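Local coordinates for uncharacterized protein (Mycobacterium avium subsp. paratuberculosis, PDB 4R9Z) that probably hydrolyses fatty acyl-CoA thioesters to free fatty acids and coenzyme A, using a chain built as a double hot-dog, at residues 70-81 with 92-103; 153-161 with 194-202. All coordinates share one frame; numbering follows the deposited sequence.

Contact 1: residues 70-81 with 92-103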
loop_
_atom_site.group_PDB
_atom_site.type_symbol
_atom_site.label_atom_id
_atom_site.label_comp_id
_atom_site.label_asym_id
_atom_site.label_seq_id
_atom_site.Cartn_x
_atom_site.Cartn_y
_atom_site.Cartn_z
ATOM N N GLY B 70 -0.863 -10.954 18.242
ATOM C CA GLY B 70 -0.404 -10.464 19.525
ATOM C C GLY B 70 -1.329 -10.845 20.662
ATOM O O GLY B 70 -2.524 -11.065 20.462
ATOM N N ASP B 71 -0.758 -10.928 21.859
ATOM C CA ASP B 71 -1.510 -11.213 23.073
ATOM C C ASP B 71 -1.990 -9.896 23.680
ATOM O O ASP B 71 -1.184 -9.130 24.201
ATOM C CB ASP B 71 -0.632 -11.982 24.064
ATOM C CG ASP B 71 -1.413 -12.533 25.243
ATOM O OD1 ASP B 71 -2.530 -12.044 25.512
ATOM O OD2 ASP B 71 -0.896 -13.454 25.911
ATOM N N SER B 72 -3.295 -9.642 23.643
ATOM C CA SER B 72 -3.812 -8.359 24.119
ATOM C C SER B 72 -3.763 -8.197 25.641
ATOM O O SER B 72 -4.146 -7.153 26.163
ATOM C CB SER B 72 -5.243 -8.134 23.619
ATOM O OG SER B 72 -6.103 -9.178 24.016
ATOM N N ARG B 73 -3.287 -9.213 26.354
ATOM C CA ARG B 73 -3.165 -9.108 27.807
ATOM C C ARG B 73 -1.822 -8.500 28.200
ATOM O O ARG B 73 -1.632 -8.075 29.338
ATOM C CB ARG B 73 -3.333 -10.475 28.468
ATOM C CG ARG B 73 -4.694 -11.104 28.244
ATOM C CD ARG B 73 -4.691 -12.568 28.654
ATOM N NE ARG B 73 -3.747 -13.349 27.858
ATOM C CZ ARG B 73 -3.495 -14.640 28.049
ATOM N NH1 ARG B 73 -4.121 -15.305 29.010
ATOM N NH2 ARG B 73 -2.619 -15.266 27.277
ATOM N N GLN B 74 -0.893 -8.466 27.253
ATOM C CA GLN B 74 0.390 -7.818 27.472
ATOM C C GLN B 74 0.495 -6.585 26.579
ATOM O O GLN B 74 -0.051 -6.566 25.476
ATOM C CB GLN B 74 1.539 -8.788 27.189
ATOM C CG GLN B 74 1.429 -10.114 27.927
ATOM C CD GLN B 74 1.557 -9.969 29.436
ATOM O OE1 GLN B 74 0.613 -10.244 30.178
ATOM N NE2 GLN B 74 2.730 -9.547 29.898
ATOM N N PRO B 75 1.183 -5.540 27.059
ATOM C CA PRO B 75 1.348 -4.315 26.269
ATOM C C PRO B 75 2.303 -4.530 25.095
ATOM O O PRO B 75 2.923 -5.589 25.005
ATOM C CB PRO B 75 1.926 -3.315 27.275
ATOM C CG PRO B 75 2.555 -4.149 28.330
ATOM C CD PRO B 75 1.773 -5.424 28.404
ATOM N N VAL B 76 2.429 -3.532 24.225
ATOM C CA VAL B 76 3.248 -3.652 23.020
ATOM C C VAL B 76 4.339 -2.580 22.937
ATOM O O VAL B 76 4.071 -1.394 23.139
ATOM C CB VAL B 76 2.358 -3.567 21.754
ATOM C CG1 VAL B 76 3.205 -3.515 20.487
ATOM C CG2 VAL B 76 1.365 -4.724 21.723
ATOM N N ASP B 77 5.561 -2.998 22.614
ATOM C CA ASP B 77 6.677 -2.065 22.460
ATOM C C ASP B 77 6.813 -1.598 21.018
ATOM O O ASP B 77 6.996 -2.417 20.114
ATOM C CB ASP B 77 7.999 -2.707 22.895
ATOM C CG ASP B 77 7.960 -3.240 24.313
ATOM O OD1 ASP B 77 7.412 -2.556 25.203
ATOM O OD2 ASP B 77 8.487 -4.351 24.537
ATOM N N PHE B 78 6.751 -0.286 20.808
ATOM C CA PHE B 78 6.931 0.278 19.475
ATOM C C PHE B 78 8.287 0.952 19.328
ATOM O O PHE B 78 8.582 1.925 20.022
ATOM C CB PHE B 78 5.833 1.293 19.159
ATOM C CG PHE B 78 4.449 0.716 19.147
ATOM C CD1 PHE B 78 3.737 0.558 20.324
ATOM C CD2 PHE B 78 3.853 0.342 17.953
ATOM C CE1 PHE B 78 2.464 0.034 20.309
ATOM C CE2 PHE B 78 2.578 -0.186 17.933
ATOM C CZ PHE B 78 1.884 -0.340 19.112
ATOM N N GLU B 79 9.111 0.438 18.421
ATOM C CA GLU B 79 10.359 1.104 18.067
ATOM C C GLU B 79 10.187 1.892 16.775
ATOM O O GLU B 79 9.704 1.358 15.777
ATOM C CB GLU B 79 11.505 0.098 17.913
ATOM C CG GLU B 79 12.825 0.751 17.501
ATOM C CD GLU B 79 13.907 -0.250 17.121
ATOM O OE1 GLU B 79 13.584 -1.436 16.886
ATOM O OE2 GLU B 79 15.084 0.162 17.034
ATOM N N VAL B 80 10.579 3.163 16.802
ATOM C CA VAL B 80 10.530 4.020 15.621
ATOM C C VAL B 80 11.929 4.247 15.050
ATOM O O VAL B 80 12.899 4.386 15.797
ATOM C CB VAL B 80 9.886 5.384 15.934
ATOM C CG1 VAL B 80 9.765 6.225 14.674
ATOM C CG2 VAL B 80 8.531 5.195 16.584
ATOM N N VAL B 81 12.028 4.253 13.724
ATOM C CA VAL B 81 13.291 4.492 13.038
ATOM C C VAL B 81 13.147 5.617 12.007
ATOM O O VAL B 81 12.172 5.666 11.264
ATOM C CB VAL B 81 13.804 3.209 12.357
ATOM C CG1 VAL B 81 15.010 3.506 11.476
ATOM C CG2 VAL B 81 14.155 2.165 13.406
ATOM N N ARG B 92 9.124 7.268 8.394
ATOM C CA ARG B 92 9.386 6.480 9.595
ATOM C C ARG B 92 9.157 4.995 9.373
ATOM O O ARG B 92 8.319 4.601 8.566
ATOM C CB ARG B 92 8.518 6.963 10.760
ATOM C CG ARG B 92 8.727 8.422 11.116
ATOM C CD ARG B 92 10.116 8.642 11.685
ATOM N NE ARG B 92 10.302 10.013 12.144
ATOM C CZ ARG B 92 11.013 10.917 11.483
ATOM N NH1 ARG B 92 11.600 10.586 10.346
ATOM N NH2 ARG B 92 11.138 12.149 11.956
ATOM N N ARG B 93 9.924 4.182 10.090
ATOM C CA ARG B 93 9.647 2.761 10.236
ATOM C C ARG B 93 9.172 2.538 11.663
ATOM O O ARG B 93 9.713 3.127 12.592
ATOM C CB ARG B 93 10.886 1.906 9.974
ATOM C CG ARG B 93 10.671 0.435 10.309
ATOM C CD ARG B 93 11.967 -0.381 10.328
ATOM N NE ARG B 93 13.011 0.130 9.445
ATOM C CZ ARG B 93 14.313 0.007 9.698
ATOM N NH1 ARG B 93 14.710 -0.594 10.813
ATOM N NH2 ARG B 93 15.216 0.492 8.847
ATOM N N VAL B 94 8.140 1.725 11.845
ATOM C CA VAL B 94 7.711 1.368 13.188
ATOM C C VAL B 94 7.615 -0.139 13.295
ATOM O O VAL B 94 6.958 -0.784 12.483
ATOM C CB VAL B 94 6.362 1.995 13.565
ATOM C CG1 VAL B 94 5.927 1.506 14.934
ATOM C CG2 VAL B 94 6.459 3.512 13.551
ATOM N N THR B 95 8.285 -0.703 14.290
ATOM C CA THR B 95 8.224 -2.136 14.525
ATOM C C THR B 95 7.566 -2.384 15.874
ATOM O O THR B 95 8.005 -1.852 16.890
ATOM C CB THR B 95 9.628 -2.783 14.473
ATOM O OG1 THR B 95 10.207 -2.566 13.180
ATOM C CG2 THR B 95 9.537 -4.273 14.705
ATOM N N ALA B 96 6.485 -3.158 15.879
ATOM C CA ALA B 96 5.785 -3.461 17.124
ATOM C C ALA B 96 6.174 -4.841 17.636
ATOM O O ALA B 96 6.116 -5.825 16.906
ATOM C CB ALA B 96 4.293 -3.375 16.931
ATOM N N ARG B 97 6.557 -4.904 18.905
ATOM C CA ARG B 97 7.013 -6.153 19.493
ATOM C C ARG B 97 6.338 -6.501 20.807
ATOM O O ARG B 97 5.952 -5.627 21.583
ATOM C CB ARG B 97 8.520 -6.117 19.730
ATOM C CG ARG B 97 9.383 -6.094 18.493
ATOM C CD ARG B 97 10.833 -5.984 18.915
ATOM N NE ARG B 97 11.763 -6.083 17.797
ATOM C CZ ARG B 97 12.300 -5.041 17.173
ATOM N NH1 ARG B 97 11.993 -3.801 17.552
ATOM N NH2 ARG B 97 13.141 -5.244 16.168
ATOM N N GLN B 98 6.194 -7.801 21.029
ATOM C CA GLN B 98 5.913 -8.355 22.342
ATOM C C GLN B 98 7.043 -9.319 22.622
ATOM O O GLN B 98 7.160 -10.353 21.964
ATOM C CB GLN B 98 4.563 -9.048 22.390
ATOM C CG GLN B 98 3.463 -8.187 22.952
ATOM C CD GLN B 98 2.113 -8.842 22.813
ATOM O OE1 GLN B 98 1.982 -9.887 22.176
ATOM N NE2 GLN B 98 1.091 -8.220 23.389
ATOM N N ASP B 99 7.876 -8.964 23.596
ATOM C CA ASP B 99 9.129 -9.661 23.865
ATOM C C ASP B 99 10.003 -9.696 22.611
ATOM O O ASP B 99 10.289 -8.653 22.026
ATOM C CB ASP B 99 8.872 -11.077 24.392
ATOM C CG ASP B 99 8.877 -11.140 25.910
ATOM O OD1 ASP B 99 7.821 -10.890 26.532
ATOM O OD2 ASP B 99 9.946 -11.437 26.485
ATOM N N ASP B 100 10.430 -10.881 22.195
ATOM C CA ASP B 100 11.327 -10.991 21.049
ATOM C C ASP B 100 10.542 -11.100 19.743
ATOM O O ASP B 100 11.107 -11.047 18.650
ATOM C CB ASP B 100 12.220 -12.222 21.210
ATOM C CG ASP B 100 12.983 -12.219 22.517
ATOM O OD1 ASP B 100 13.357 -11.128 22.995
ATOM O OD2 ASP B 100 13.187 -13.315 23.080
ATOM N N LYS B 101 9.229 -11.238 19.883
ATOM C CA LYS B 101 8.315 -11.396 18.760
ATOM C C LYS B 101 7.935 -10.098 18.048
ATOM O O LYS B 101 7.482 -9.149 18.683
ATOM C CB LYS B 101 7.047 -12.090 19.257
ATOM C CG LYS B 101 6.252 -12.831 18.203
ATOM C CD LYS B 101 5.007 -13.449 18.824
ATOM C CE LYS B 101 5.379 -14.415 19.942
ATOM N NZ LYS B 101 4.219 -14.721 20.828
ATOM N N ILE B 102 8.126 -10.072 16.729
ATOM C CA ILE B 102 7.689 -8.953 15.894
ATOM C C ILE B 102 6.240 -9.172 15.455
ATOM O O ILE B 102 5.945 -10.127 14.746
ATOM C CB ILE B 102 8.576 -8.786 14.645
ATOM C CG1 ILE B 102 10.013 -8.462 15.040
ATOM C CG2 ILE B 102 8.041 -7.686 13.749
ATOM C CD1 ILE B 102 10.970 -8.448 13.861
ATOM N N LEU B 103 5.340 -8.286 15.866
ATOM C CA LEU B 103 3.920 -8.456 15.580
ATOM C C LEU B 103 3.549 -7.783 14.271
ATOM O O LEU B 103 2.830 -8.345 13.443
ATOM C CB LEU B 103 3.059 -7.888 16.711
ATOM C CG LEU B 103 3.379 -8.337 18.132
ATOM C CD1 LEU B 103 2.476 -7.615 19.117
ATOM C CD2 LEU B 103 3.245 -9.844 18.265
#

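Contact 2: residues 153-161 with 194-202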
loop_
_atom_site.group_PDB
_atom_site.type_symbol
_atom_site.label_atom_id
_atom_site.label_comp_id
_atom_site.label_asym_id
_atom_site.label_seq_id
_atom_site.Cartn_x
_atom_site.Cartn_y
_atom_site.Cartn_z
ATOM N N TRP B 153 -16.032 -6.707 22.186
ATOM C CA TRP B 153 -14.779 -6.221 21.616
ATOM C C TRP B 153 -14.651 -4.707 21.740
ATOM O O TRP B 153 -15.334 -3.952 21.042
ATOM C CB TRP B 153 -14.663 -6.621 20.146
ATOM C CG TRP B 153 -14.672 -8.093 19.914
ATOM C CD1 TRP B 153 -15.756 -8.921 19.947
ATOM C CD2 TRP B 153 -13.546 -8.919 19.590
ATOM N NE1 TRP B 153 -15.374 -10.213 19.674
ATOM C CE2 TRP B 153 -14.023 -10.237 19.447
ATOM C CE3 TRP B 153 -12.182 -8.672 19.411
ATOM C CZ2 TRP B 153 -13.183 -11.305 19.140
ATOM C CZ3 TRP B 153 -11.351 -9.733 19.101
ATOM C CH2 TRP B 153 -11.854 -11.033 18.969
ATOM N N ALA B 154 -13.756 -4.277 22.623
ATOM C CA ALA B 154 -13.546 -2.862 22.898
ATOM C C ALA B 154 -13.148 -2.082 21.648
ATOM O O ALA B 154 -13.553 -0.933 21.467
ATOM C CB ALA B 154 -12.491 -2.696 23.976
ATOM N N SER B 155 -12.345 -2.710 20.797
ATOM C CA SER B 155 -11.877 -2.082 19.565
ATOM C C SER B 155 -13.000 -1.841 18.554
ATOM O O SER B 155 -12.854 -1.032 17.636
ATOM C CB SER B 155 -10.788 -2.940 18.933
ATOM O OG SER B 155 -10.338 -3.920 19.850
ATOM N N LEU B 156 -14.093 -2.584 18.691
ATOM C CA LEU B 156 -15.240 -2.425 17.800
ATOM C C LEU B 156 -16.314 -1.442 18.283
ATOM O O LEU B 156 -17.037 -0.867 17.470
ATOM C CB LEU B 156 -15.881 -3.789 17.543
ATOM C CG LEU B 156 -14.936 -4.852 16.978
ATOM C CD1 LEU B 156 -15.696 -6.127 16.647
ATOM C CD2 LEU B 156 -14.200 -4.328 15.756
ATOM N N ARG B 157 -16.416 -1.247 19.595
ATOM C CA ARG B 157 -17.541 -0.496 20.166
ATOM C C ARG B 157 -17.402 1.033 20.260
ATOM O O ARG B 157 -18.327 1.702 20.726
ATOM C CB ARG B 157 -17.855 -1.043 21.566
ATOM C CG ARG B 157 -18.388 -2.472 21.566
ATOM C CD ARG B 157 -18.874 -2.909 22.947
ATOM N NE ARG B 157 -17.800 -3.414 23.801
ATOM C CZ ARG B 157 -17.245 -2.726 24.794
ATOM N NH1 ARG B 157 -17.661 -1.496 25.065
ATOM N NH2 ARG B 157 -16.275 -3.271 25.521
ATOM N N TRP B 158 -16.277 1.594 19.826
ATOM C CA TRP B 158 -16.074 3.036 19.977
ATOM C C TRP B 158 -16.712 3.869 18.872
ATOM O O TRP B 158 -16.590 5.095 18.879
ATOM C CB TRP B 158 -14.589 3.386 20.057
ATOM C CG TRP B 158 -13.772 2.912 18.905
ATOM C CD1 TRP B 158 -13.295 1.653 18.708
ATOM C CD2 TRP B 158 -13.334 3.688 17.780
ATOM N NE1 TRP B 158 -12.583 1.595 17.535
ATOM C CE2 TRP B 158 -12.592 2.830 16.946
ATOM C CE3 TRP B 158 -13.498 5.024 17.399
ATOM C CZ2 TRP B 158 -12.014 3.262 15.756
ATOM C CZ3 TRP B 158 -12.922 5.451 16.214
ATOM C CH2 TRP B 158 -12.190 4.573 15.406
ATOM N N PHE B 159 -17.348 3.227 17.899
ATOM C CA PHE B 159 -17.972 3.993 16.822
ATOM C C PHE B 159 -19.383 3.512 16.483
ATOM O O PHE B 159 -19.679 2.318 16.561
ATOM C CB PHE B 159 -17.093 3.957 15.567
ATOM C CG PHE B 159 -16.798 2.571 15.078
ATOM C CD1 PHE B 159 -17.648 1.942 14.185
ATOM C CD2 PHE B 159 -15.678 1.892 15.522
ATOM C CE1 PHE B 159 -17.386 0.664 13.742
ATOM C CE2 PHE B 159 -15.407 0.614 15.081
ATOM C CZ PHE B 159 -16.261 -0.001 14.188
ATOM N N GLU B 160 -20.244 4.449 16.094
ATOM C CA GLU B 160 -21.570 4.107 15.589
ATOM C C GLU B 160 -21.481 3.811 14.101
ATOM O O GLU B 160 -20.550 4.258 13.430
ATOM C CB GLU B 160 -22.574 5.238 15.838
ATOM C CG GLU B 160 -22.734 5.659 17.291
ATOM C CD GLU B 160 -23.709 6.814 17.456
ATOM O OE1 GLU B 160 -24.903 6.633 17.131
ATOM O OE2 GLU B 160 -23.285 7.898 17.915
ATOM N N ARG B 161 -22.469 3.096 13.573
ATOM C CA ARG B 161 -22.423 2.702 12.173
ATOM C C ARG B 161 -23.789 2.433 11.564
ATOM O O ARG B 161 -24.652 1.815 12.184
ATOM C CB ARG B 161 -21.566 1.449 12.027
ATOM C CG ARG B 161 -21.878 0.391 13.067
ATOM C CD ARG B 161 -20.890 -0.749 13.011
ATOM N NE ARG B 161 -20.961 -1.463 11.742
ATOM C CZ ARG B 161 -20.124 -2.433 11.393
ATOM N NH1 ARG B 161 -19.155 -2.799 12.223
ATOM N NH2 ARG B 161 -20.255 -3.035 10.220
ATOM N N LEU B 194 -7.276 7.494 14.005
ATOM C CA LEU B 194 -8.597 6.940 14.266
ATOM C C LEU B 194 -9.274 6.571 12.959
ATOM O O LEU B 194 -9.990 5.575 12.876
ATOM C CB LEU B 194 -9.462 7.927 15.042
ATOM C CG LEU B 194 -9.144 8.060 16.527
ATOM C CD1 LEU B 194 -9.825 9.292 17.095
ATOM C CD2 LEU B 194 -9.588 6.806 17.261
ATOM N N VAL B 195 -9.040 7.387 11.939
ATOM C CA VAL B 195 -9.474 7.056 10.596
ATOM C C VAL B 195 -8.840 5.736 10.165
ATOM O O VAL B 195 -9.538 4.809 9.757
ATOM C CB VAL B 195 -9.108 8.153 9.601
ATOM C CG1 VAL B 195 -9.236 7.633 8.181
ATOM C CG2 VAL B 195 -10.001 9.356 9.815
ATOM N N ALA B 196 -7.519 5.652 10.271
ATOM C CA ALA B 196 -6.808 4.421 9.950
ATOM C C ALA B 196 -7.311 3.253 10.792
ATOM O O ALA B 196 -7.520 2.158 10.274
ATOM C CB ALA B 196 -5.311 4.609 10.144
ATOM N N TYR B 197 -7.497 3.499 12.086
ATOM C CA TYR B 197 -8.020 2.505 13.028
ATOM C C TYR B 197 -9.311 1.871 12.507
ATOM O O TYR B 197 -9.420 0.651 12.406
ATOM C CB TYR B 197 -8.262 3.163 14.393
ATOM C CG TYR B 197 -8.384 2.232 15.585
ATOM C CD1 TYR B 197 -9.041 1.010 15.491
ATOM C CD2 TYR B 197 -7.847 2.590 16.818
ATOM C CE1 TYR B 197 -9.154 0.170 16.583
ATOM C CE2 TYR B 197 -7.955 1.755 17.919
ATOM C CZ TYR B 197 -8.612 0.548 17.795
ATOM O OH TYR B 197 -8.720 -0.285 18.886
ATOM N N MET B 198 -10.291 2.713 12.198
ATOM C CA MET B 198 -11.603 2.251 11.765
ATOM C C MET B 198 -11.568 1.698 10.336
ATOM O O MET B 198 -12.263 0.731 10.025
ATOM C CB MET B 198 -12.625 3.389 11.895
ATOM C CG MET B 198 -13.209 3.909 10.593
ATOM S SD MET B 198 -14.605 2.929 10.018
ATOM C CE MET B 198 -15.355 2.508 11.584
ATOM N N SER B 199 -10.746 2.300 9.479
ATOM C CA SER B 199 -10.614 1.866 8.090
ATOM C C SER B 199 -10.165 0.414 7.987
ATOM O O SER B 199 -10.471 -0.272 7.014
ATOM C CB SER B 199 -9.625 2.758 7.340
ATOM O OG SER B 199 -8.296 2.490 7.758
ATOM N N ALA B 200 -9.413 -0.037 8.980
ATOM C CA ALA B 200 -8.901 -1.395 8.991
ATOM C C ALA B 200 -9.902 -2.415 9.534
ATOM O O ALA B 200 -10.111 -3.464 8.924
ATOM C CB ALA B 200 -7.603 -1.454 9.790
ATOM N N VAL B 201 -10.503 -2.116 10.683
ATOM C CA VAL B 201 -11.342 -3.093 11.383
ATOM C C VAL B 201 -12.684 -3.386 10.709
ATOM O O VAL B 201 -13.289 -4.425 10.965
ATOM C CB VAL B 201 -11.633 -2.648 12.836
ATOM C CG1 VAL B 201 -10.341 -2.506 13.619
ATOM C CG2 VAL B 201 -12.416 -1.344 12.852
ATOM N N THR B 202 -13.145 -2.489 9.843
ATOM C CA THR B 202 -14.439 -2.673 9.185
ATOM C C THR B 202 -14.312 -3.318 7.814
ATOM O O THR B 202 -15.306 -3.549 7.130
ATOM C CB THR B 202 -15.183 -1.346 9.022
ATOM O OG1 THR B 202 -14.380 -0.427 8.271
ATOM C CG2 THR B 202 -15.507 -0.766 10.376
#

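Contact 1: residues 70-81 with 92-103
Phe-78 packs against Val-94 and Ala-96 across an antiparallel beta hairpin, strands 76-85 and 89-98 of the N-terminal hot-dog domain. Ala-96 is the hollow of this face: its small CB lets Val-76 CG1 come to 3.7 Å and Phe-78 CE2 to 3.8 Å. That same Val-76 methyl lies over the rim of one face of the Phe-78 ring, while Val-94 CG1 fills in at the ring's edge, 3.8 Å from Phe-78 CD2. Helix 39-52 covers this apolar side, where Ala-46 touches both Phe-78 and Val-94.

The other face, with Glu-79, Arg-97, Arg-93 and Val-81, is more polar. Arg-97, extended from CG to NE, runs alongside Glu-79 and bridges NH1 to OE1 at 2.9 Å, on the anti side of the carboxylate; Thr-95 CG2 lies over one face of the Arg-97 guanidinium. Val-81 CG1 lies over the centre of one face of the Arg-93 guanidinium, whose NE reaches Glu-105 of the second subunit.

At the end of strand 89-98, Gln-98 plugs the type I turn 71-74, its amide suited to pairing with backbone. Gln-98 OE1 accepts from Asp-71 N at 2.9 Å, in the carbonyl plane on a lone pair. Asp-71 O receives Gln-98 NE2 (2.6 Å) and Gln-74 N from opposite faces of its plane.

Contact 2: residues 153-161 with 194-202
Met-198 lays its terminal methyl over the face of Phe-159, with CE 3.5 Å from the ring centroid and 13° off the normal, a CH-pi contact. SD stands farther back above the same face, making a longer Met-aromatic contact. A flexible thioether suits the place, since its chain bends at chi2 and chi3 to bring the methyl over the ring. Thr-202 CG2 adds a methyl 4.0 Å from Phe-159 CZ, and Val-201 meets both Phe-159 and Leu-156 through loose apolar contacts.

Beside this pair, Trp-158 turns an edge to the face of Tyr-197 in a T-shaped stack, with the planes 61° apart and Trp-158 CZ2 3.7 Å from Tyr-197 CD1. The far end of the indole reaches the helix backbone: Trp-158 CH2 approaches Leu-194 O at 3.5 Å near the indole plane, and Trp-158 CZ3 touches Leu-194 CD2 at 3.7 Å.

The next shell positions these groups. Phe-159 CD2 lies over the centre of the indole, so the two consecutive aromatics brace each other; both place CG between backbone N and carbonyl carbon (chi1 56° for Trp-158). Thr-202 OG1 donates to Met-198 O at 3.0 Å, tying its side chain back to the last turn of the helix. Tyr-197 OH, close to Ser-155 CB, is hydrogen-bonded to His-41.

The contact thus joins the loop leading into strand 159-163, and the first residue of that strand, to helix 188-201 of the second hot-dog domain, with Leu-8 and Val-11 of helix 8-15 against Trp-158, Trp-178 of strand 176-180 against Phe-159 and Met-198, and Met-256 of strand 249-258 also against Met-198.

Overall arrangement
After helices 8-15 and 39-52 and the strands among them, through 58-66, the chain reaches contact 1, which closes the hairpin over ten intervening residues, six of them strand. Contact 2 opens only later and closes a 32-residue excursion that includes strand 176-180. The two are in series, neither nested nor crossed, one in each hot-dog domain, with centres about 20 Å apart and nearest atoms about 7 Å apart. Contact 1 unites neighbouring strands, whereas contact 2 ties the entry to an outermost strand, 159-163, to helix 188-201. Helix 39-52 links them: Ala-46 packs on the hairpin at Phe-78, while His-41 is hydrogen-bonded to Tyr-197. Contact 1 also reaches the second subunit; contact 2 stays within its chain.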